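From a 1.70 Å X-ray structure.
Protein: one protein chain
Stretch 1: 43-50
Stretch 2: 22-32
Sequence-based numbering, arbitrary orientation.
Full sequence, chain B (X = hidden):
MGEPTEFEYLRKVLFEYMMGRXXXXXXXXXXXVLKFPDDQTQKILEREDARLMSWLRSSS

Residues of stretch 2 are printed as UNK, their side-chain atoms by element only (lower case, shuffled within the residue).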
# COMPACT_ATOMS: atom_id res chain seq x y z
N LYS B 43 -2.25 6.38 14.75
CA LYS B 43 -1.94 5.16 15.51
C LYS B 43 -0.72 4.45 14.93
O LYS B 43 0.14 3.99 15.67
CB LYS B 43 -3.13 4.20 15.55
CG LYS B 43 -4.18 4.55 16.61
CD LYS B 43 -5.10 3.36 16.94
CE LYS B 43 -6.17 3.74 17.96
NZ LYS B 43 -7.08 4.83 17.44
N ILE B 44 -0.67 4.39 13.61
CA ILE B 44 0.42 3.76 12.85
C ILE B 44 1.71 4.52 13.07
O ILE B 44 2.74 3.92 13.37
CB ILE B 44 0.04 3.70 11.35
CG1 ILE B 44 -1.03 2.64 11.10
CG2 ILE B 44 1.27 3.40 10.46
CD1 ILE B 44 -1.72 2.76 9.80
N LEU B 45 1.65 5.86 13.00
CA LEU B 45 2.83 6.68 13.19
C LEU B 45 3.31 6.65 14.64
O LEU B 45 4.52 6.64 14.88
CB LEU B 45 2.61 8.11 12.68
CG LEU B 45 2.29 8.26 11.18
CD1 LEU B 45 2.29 9.75 10.82
CD2 LEU B 45 3.26 7.49 10.32
N GLU B 46 2.39 6.60 15.61
CA GLU B 46 2.75 6.49 17.03
C GLU B 46 3.54 5.21 17.21
O GLU B 46 4.54 5.17 17.90
CB GLU B 46 1.51 6.46 17.96
CG GLU B 46 0.74 7.79 18.15
CD GLU B 46 -0.74 7.59 18.61
OE1 GLU B 46 -0.97 6.91 19.66
OE2 GLU B 46 -1.68 8.14 17.92
N ARG B 47 3.11 4.16 16.53
CA ARG B 47 3.76 2.86 16.64
C ARG B 47 5.15 2.83 16.05
O ARG B 47 6.04 2.21 16.62
CB ARG B 47 2.90 1.77 16.00
CG ARG B 47 2.86 0.52 16.81
CD ARG B 47 1.64 0.36 17.69
NE ARG B 47 1.07 -0.96 17.51
CZ ARG B 47 -0.06 -1.40 18.04
NH1 ARG B 47 -0.82 -0.64 18.83
NH2 ARG B 47 -0.43 -2.63 17.76
N GLU B 48 5.34 3.46 14.90
CA GLU B 48 6.68 3.66 14.33
C GLU B 48 7.59 4.41 15.31
O GLU B 48 8.74 4.01 15.54
CB GLU B 48 6.60 4.48 13.03
CG GLU B 48 6.31 3.70 11.77
CD GLU B 48 7.47 2.81 11.33
OE1 GLU B 48 7.21 1.66 10.92
OE2 GLU B 48 8.63 3.27 11.41
N ASP B 49 7.08 5.51 15.87
CA ASP B 49 7.83 6.35 16.81
C ASP B 49 8.23 5.58 18.06
O ASP B 49 9.27 5.85 18.63
CB ASP B 49 7.01 7.57 17.25
CG ASP B 49 6.86 8.61 16.16
OD1 ASP B 49 7.71 8.68 15.24
OD2 ASP B 49 5.90 9.42 16.13
N ALA B 50 7.39 4.63 18.48
CA ALA B 50 7.65 3.81 19.66
C ALA B 50 8.74 2.77 19.38
O ALA B 50 9.55 2.49 20.25
CB ALA B 50 6.37 3.13 20.14
N UNK B 22 13.97 3.43 5.89
CA UNK B 22 13.27 4.70 6.04
C UNK B 22 11.79 4.47 6.36
O UNK B 22 10.91 5.00 5.70
c UNK B 22 13.43 5.49 4.75
o UNK B 22 16.64 7.12 5.52
c UNK B 22 15.40 7.02 5.37
c UNK B 22 14.88 5.93 4.45
o UNK B 22 14.60 7.79 5.95
N UNK B 23 11.52 3.67 7.38
CA UNK B 23 10.17 3.18 7.61
C UNK B 23 9.19 4.25 8.02
O UNK B 23 8.07 4.20 7.55
c UNK B 23 10.91 0.78 8.03
o UNK B 23 10.79 2.32 9.83
c UNK B 23 10.14 1.99 8.60
N UNK B 24 9.60 5.22 8.82
CA UNK B 24 8.70 6.30 9.20
C UNK B 24 8.21 7.11 8.02
O UNK B 24 7.01 7.37 7.88
c UNK B 24 8.24 7.96 11.09
c UNK B 24 9.33 7.29 10.21
n UNK B 24 7.81 11.01 13.28
c UNK B 24 8.57 9.38 11.50
c UNK B 24 7.38 10.00 12.27
N UNK B 25 9.16 7.50 7.18
CA UNK B 25 8.83 8.27 6.00
C UNK B 25 7.90 7.48 5.10
O UNK B 25 6.87 8.00 4.67
c UNK B 25 9.70 9.61 4.09
o UNK B 25 10.90 9.49 6.14
c UNK B 25 10.08 8.69 5.26
N UNK B 26 8.26 6.23 4.85
CA UNK B 26 7.44 5.34 4.02
C UNK B 26 6.05 5.15 4.63
O UNK B 26 5.07 5.07 3.88
c UNK B 26 9.94 6.72 1.80
se UNK B 26 9.50 4.88 1.30
c UNK B 26 9.46 3.94 3.05
c UNK B 26 8.12 3.98 3.81
N UNK B 27 5.94 5.06 5.96
CA UNK B 27 4.62 4.88 6.57
C UNK B 27 3.76 6.12 6.34
O UNK B 27 2.56 6.01 6.07
c UNK B 27 4.71 4.63 8.06
N UNK B 28 4.37 7.30 6.45
CA UNK B 28 3.65 8.52 6.06
C UNK B 28 3.19 8.50 4.60
O UNK B 28 2.05 8.85 4.28
c UNK B 28 4.52 9.75 6.28
c UNK B 28 5.90 11.05 7.92
c UNK B 28 4.77 10.04 7.73
c UNK B 28 5.41 12.46 7.79
n UNK B 28 6.51 13.36 8.29
N UNK B 29 4.08 8.11 3.70
CA UNK B 29 3.72 8.08 2.30
C UNK B 29 2.55 7.09 2.03
O UNK B 29 1.61 7.42 1.33
c UNK B 29 4.89 7.67 1.41
c UNK B 29 4.43 7.55 -0.03
c UNK B 29 6.05 8.66 1.50
N UNK B 30 2.64 5.88 2.57
CA UNK B 30 1.67 4.84 2.30
C UNK B 30 0.30 5.28 2.81
O UNK B 30 -0.68 5.14 2.11
c UNK B 30 2.06 3.50 2.96
c UNK B 30 0.90 2.52 2.90
c UNK B 30 3.31 2.91 2.31
c UNK B 30 4.06 1.89 3.19
N UNK B 31 0.26 5.82 4.03
CA UNK B 31 -1.02 6.24 4.59
C UNK B 31 -1.66 7.44 3.84
O UNK B 31 -2.89 7.55 3.82
c UNK B 31 -0.55 5.24 6.84
c UNK B 31 -0.94 6.51 6.10
o UNK B 31 0.11 7.44 6.38
N UNK B 32 -0.83 8.28 3.22
CA UNK B 32 -1.30 9.38 2.36
C UNK B 32 -1.82 8.90 1.01
O UNK B 32 -2.93 9.26 0.60
o UNK B 32 0.20 10.99 3.41
c UNK B 32 -0.62 11.63 1.31
c UNK B 32 -0.17 10.40 2.15

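Position 22 precedes the helix and carries five side-chain atoms, three carbons in a row with two oxygens on the third. This carboxylate on a two-carbon arm is glutamate, E22; its CA-to-CB bond points away from stretch 1, and it occupies the N-cap position. At position 23 the first carbon bears one oxygen and one carbon, a branched hydroxyl side chain. The oxygen lies 2.8 Å from OE2 of E48 and donates a hydrogen bond to it, as expected of threonine, T23.

Position 24 has four carbons in a row ending in nitrogen. The CA-to-CB bond points sideways to stretch 1, and the chain reaches across the direction of that helix until the nitrogen is 3.0 Å from OD1 of D49. An unbranched amine of this length is lysine, K24, and its NZ forms a hydrogen-bonded salt bridge with D49. Position 25 repeats the pattern of one carbon bearing an oxygen and a carbon, but its CA-to-CB bond points away from stretch 1: T25. Position 26 is an unbranched run of two carbons, selenium and a final carbon, which identifies selenomethionine, M26; it makes no contact with stretch 1.

Position 27 has a single side-chain carbon, so it is alanine, A27. Its CB points toward stretch 1 and lies 3.9 Å from CD2 of L45, 4.1 Å from CG of E48 and 4.4 Å from CG2 of I44. Position 28 is again four carbons ending in nitrogen, K28. Its CG packs 3.9 Å from CD2 of L45, while NZ is hydrogen-bonded elsewhere in the structure.

Position 29 has one carbon carrying two others, the fork of valine, V29. Position 30 has four carbons, forked at the first with one arm two carbons long: isoleucine, I30. Both are buried, yet neither touches stretch 1. Position 31 carries an oxygen and a carbon on its first carbon, making it threonine, T31; its methyl CG2 meets CD1 of I44 at 4.0 Å. Position 32 has the same three atoms, T32, and lies beyond reach of stretch 1.

The two helices run antiparallel, at 176°, with axes approaching to 10.0 Å. The contact follows one side of stretch 2 through T23, A27 and T31, with K24 and K28 alongside. The small A27 offers a single methyl to I44, L45 and the aliphatic part of E48. Nearer the start of stretch 2, the chemistry becomes polar: T23 OG1 donates to OE2 of the buried E48, and K24 pairs with D49.

Stretch 2 22-32: ETKTMAKVITT
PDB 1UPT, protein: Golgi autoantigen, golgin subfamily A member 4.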